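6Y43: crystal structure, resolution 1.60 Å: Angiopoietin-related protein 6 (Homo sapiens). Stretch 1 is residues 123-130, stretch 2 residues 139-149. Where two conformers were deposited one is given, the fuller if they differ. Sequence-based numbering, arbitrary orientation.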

# COMPACT_ATOMS: atom_id res chain seq x y z
N ASP A 123 14.24 -6.73 11.30
CA ASP A 123 14.96 -6.33 10.10
C ASP A 123 14.28 -5.15 9.43
O ASP A 123 14.35 -4.99 8.20
CB ASP A 123 15.12 -7.52 9.16
CG ASP A 123 15.91 -8.65 9.78
OD1 ASP A 123 15.34 -9.42 10.59
OD2 ASP A 123 17.12 -8.76 9.49
N HIS A 124 13.58 -4.34 10.24
CA HIS A 124 13.06 -3.04 9.85
C HIS A 124 12.07 -3.12 8.70
O HIS A 124 11.95 -2.17 7.91
CB HIS A 124 14.20 -2.07 9.49
CG HIS A 124 15.17 -1.84 10.62
ND1 HIS A 124 16.37 -1.18 10.47
CD2 HIS A 124 15.09 -2.19 11.93
CE1 HIS A 124 16.99 -1.13 11.64
NE2 HIS A 124 16.23 -1.72 12.54
N TYR A 125 11.38 -4.25 8.57
CA TYR A 125 10.33 -4.42 7.57
C TYR A 125 10.83 -4.07 6.18
O TYR A 125 10.11 -3.51 5.34
CB TYR A 125 9.10 -3.60 7.94
CG TYR A 125 8.37 -4.08 9.20
CD1 TYR A 125 7.69 -5.29 9.23
CD2 TYR A 125 8.36 -3.30 10.34
CE1 TYR A 125 7.02 -5.71 10.36
CE2 TYR A 125 7.69 -3.70 11.49
CZ TYR A 125 7.01 -4.90 11.48
OH TYR A 125 6.35 -5.33 12.62
N ARG A 126 12.07 -4.46 5.90
CA ARG A 126 12.67 -4.28 4.58
C ARG A 126 11.76 -4.82 3.49
O ARG A 126 11.23 -5.93 3.59
CB ARG A 126 14.02 -5.00 4.53
CG ARG A 126 15.16 -4.26 5.17
CD ARG A 126 16.54 -4.94 4.94
NE ARG A 126 17.52 -4.13 5.64
CZ ARG A 126 18.25 -3.19 5.06
NH1 ARG A 126 18.18 -2.99 3.75
NH2 ARG A 126 19.09 -2.48 5.80
N LEU A 127 11.63 -4.05 2.42
CA LEU A 127 10.80 -4.42 1.28
C LEU A 127 11.50 -5.42 0.36
O LEU A 127 12.70 -5.32 0.11
CB LEU A 127 10.46 -3.17 0.47
CG LEU A 127 9.59 -3.28 -0.78
CD1 LEU A 127 8.17 -3.75 -0.43
CD2 LEU A 127 9.58 -1.92 -1.45
N ARG A 128 10.73 -6.42 -0.11
CA ARG A 128 11.15 -7.32 -1.19
C ARG A 128 10.07 -7.30 -2.27
O ARG A 128 8.91 -7.38 -1.94
CB ARG A 128 11.34 -8.74 -0.66
CG ARG A 128 12.66 -9.06 0.02
CD ARG A 128 12.54 -8.66 1.47
NE ARG A 128 13.75 -8.90 2.24
CZ ARG A 128 14.84 -8.13 2.22
NH1 ARG A 128 14.87 -7.05 1.45
NH2 ARG A 128 15.89 -8.44 2.97
N LEU A 129 10.40 -7.16 -3.55
CA LEU A 129 9.40 -7.01 -4.62
C LEU A 129 9.57 -8.20 -5.56
O LEU A 129 10.57 -8.96 -5.42
CB LEU A 129 9.66 -5.69 -5.30
CG LEU A 129 9.13 -4.47 -4.55
CD1 LEU A 129 9.49 -3.24 -5.31
CD2 LEU A 129 7.61 -4.72 -4.42
N GLY A 130 8.68 -8.44 -6.53
CA GLY A 130 9.20 -9.20 -7.64
C GLY A 130 9.26 -8.52 -8.98
O GLY A 130 9.28 -7.27 -9.08
N SER A 139 7.87 2.72 -10.46
CA SER A 139 8.35 3.72 -9.52
C SER A 139 8.42 3.19 -8.09
O SER A 139 8.61 3.99 -7.17
CB SER A 139 7.48 4.97 -9.59
OG SER A 139 7.58 5.58 -10.88
N LEU A 140 8.34 1.88 -7.89
CA LEU A 140 8.65 1.27 -6.61
C LEU A 140 9.95 0.45 -6.60
O LEU A 140 10.46 0.16 -5.53
CB LEU A 140 7.51 0.36 -6.14
CG LEU A 140 7.40 0.04 -4.66
CD1 LEU A 140 7.21 1.22 -3.73
CD2 LEU A 140 6.27 -0.99 -4.48
N SER A 141 10.51 0.11 -7.75
CA SER A 141 11.66 -0.78 -7.75
C SER A 141 12.86 -0.13 -7.07
O SER A 141 13.67 -0.83 -6.46
CB SER A 141 12.01 -1.19 -9.19
OG SER A 141 11.33 -2.39 -9.51
N TRP A 142 12.96 1.21 -7.13
CA TRP A 142 14.08 1.87 -6.45
C TRP A 142 14.05 1.68 -4.95
O TRP A 142 15.05 1.94 -4.27
CB TRP A 142 14.07 3.35 -6.76
CG TRP A 142 15.44 4.03 -6.72
CD1 TRP A 142 16.60 3.54 -7.22
CD2 TRP A 142 15.73 5.31 -6.17
NE1 TRP A 142 17.63 4.45 -7.02
CE2 TRP A 142 17.11 5.55 -6.38
CE3 TRP A 142 14.97 6.28 -5.51
CZ2 TRP A 142 17.73 6.70 -5.95
CZ3 TRP A 142 15.61 7.45 -5.09
CH2 TRP A 142 16.96 7.63 -5.30
N HIS A 143 12.92 1.24 -4.41
CA HIS A 143 12.75 1.06 -2.98
C HIS A 143 12.96 -0.37 -2.54
O HIS A 143 12.89 -0.67 -1.34
CB HIS A 143 11.36 1.54 -2.61
CG HIS A 143 11.17 2.99 -2.90
ND1 HIS A 143 11.60 3.97 -2.03
CD2 HIS A 143 10.71 3.63 -3.99
CE1 HIS A 143 11.33 5.15 -2.54
NE2 HIS A 143 10.79 4.98 -3.73
N ASN A 144 13.23 -1.26 -3.49
CA ASN A 144 13.50 -2.65 -3.15
C ASN A 144 14.67 -2.77 -2.17
O ASN A 144 15.71 -2.11 -2.32
CB ASN A 144 13.80 -3.38 -4.44
CG ASN A 144 13.57 -4.85 -4.37
OD1 ASN A 144 13.35 -5.41 -3.30
ND2 ASN A 144 13.56 -5.48 -5.54
N ASP A 145 14.50 -3.63 -1.17
CA ASP A 145 15.53 -3.92 -0.17
C ASP A 145 15.97 -2.65 0.55
O ASP A 145 17.15 -2.49 0.89
CB ASP A 145 16.75 -4.61 -0.80
CG ASP A 145 17.68 -5.25 0.22
OD1 ASP A 145 17.28 -5.48 1.38
OD2 ASP A 145 18.84 -5.51 -0.17
N LYS A 146 15.03 -1.73 0.74
CA LYS A 146 15.22 -0.62 1.64
C LYS A 146 14.41 -0.85 2.92
O LYS A 146 13.31 -1.42 2.88
CB LYS A 146 14.79 0.69 0.99
CG LYS A 146 15.70 1.17 -0.16
CD LYS A 146 17.11 1.48 0.30
CE LYS A 146 18.03 1.63 -0.89
NZ LYS A 146 19.45 1.82 -0.44
N PRO A 147 14.95 -0.43 4.06
CA PRO A 147 14.22 -0.54 5.32
C PRO A 147 13.11 0.49 5.38
O PRO A 147 13.13 1.49 4.65
CB PRO A 147 15.29 -0.28 6.37
CG PRO A 147 16.27 0.60 5.69
CD PRO A 147 16.27 0.21 4.24
N PHE A 148 12.13 0.24 6.25
CA PHE A 148 11.05 1.18 6.45
C PHE A 148 11.47 2.27 7.43
O PHE A 148 11.91 1.99 8.55
CB PHE A 148 9.80 0.45 6.98
CG PHE A 148 8.51 1.20 6.74
CD1 PHE A 148 7.85 1.09 5.53
CD2 PHE A 148 7.94 1.96 7.73
CE1 PHE A 148 6.65 1.76 5.31
CE2 PHE A 148 6.74 2.62 7.51
CZ PHE A 148 6.11 2.52 6.30
N SER A 149 11.34 3.53 7.00
CA SER A 149 11.68 4.70 7.79
C SER A 149 10.44 5.50 8.18
O SER A 149 9.50 5.64 7.39
CB SER A 149 12.63 5.65 7.03
OG SER A 149 13.95 5.16 6.91
O HOH W 1 18.75 -7.16 2.87
O HOH W 2 13.63 -8.14 -3.40
O HOH W 3 11.54 -5.11 -8.87

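What fills the apolar centre of the contact? Leu127 and Leu129, alternate residues of a strand, both lean on Leu140. CD2 of Leu127 lies 4.3 Å from CG of Leu140, and CD1 of Leu129 comes to 3.9 Å from that same CG. Leu127, with chi1 t and chi2 p, also places CD2 3.5 Å from O of His143. Leu129 points its CB toward the second stretch, and its CD1 reaches 3.5 Å from O of Leu140. Branched aliphatic side chains suit this place, because their methyl groups can pack against both a leucine and the backbone of the short 3-10 segment that follows it.

How does the packing continue at the other end? There Pro147 and Phe148 meet His124 and Tyr125. CB of His124 touches CB of Pro147 at 3.8 Å, while CB of Tyr125 lies 4.2 Å from CB of Phe148. The two aromatic side chains approach through their CB atoms, and their ends lead away from the contact. Pro147 is buried and offers a compact apolar surface; its CD sits over one face of the Arg126 guanidinium, 3.8 Å from NH1 of Arg126.

Which backbone bonds tie the two stretches together? The NH of Phe148 donates to the carbonyl of His124, N to O 2.9 Å, in a nearly straight bond of 172°. Leu127 is bonded through both its backbone polar groups: its N donates to O of Lys146 at 3.2 Å, and its O accepts from N of Asp145 at 2.8 Å. A type II turn from His143 to Lys146 brings these last two partners to the strand. The carbonyl of Lys146 has a further neighbour, a CA-H...O contact at 3.4 Å from CA of Arg126 to O of Lys146. Beyond Leu127, a side chain replaces the backbone: OD1 of Asn144 accepts a weak hydrogen bond from N of Leu129 at 3.4 Å.

What closes the polar edge? Asp145 is exposed, and although its CB points away overall, its carboxylate comes back to the first stretch between two arginines. NH1 of Arg128 donates to OD1 of Asp145 at 2.9 Å and 177°, within a salt bridge; the longer salt bridge from NH1 of Arg126 to OD1 of Asp145 spans 3.6 Å. Long, flexible arginines suit this edge: Arg128 starts away from the second stretch, yet its guanidinium reaches the acid. Water 1 reinforces the pairing, donating to OD1 of Asp145 at 2.7 Å and accepting from NH2 of Arg128 at 3.1 Å.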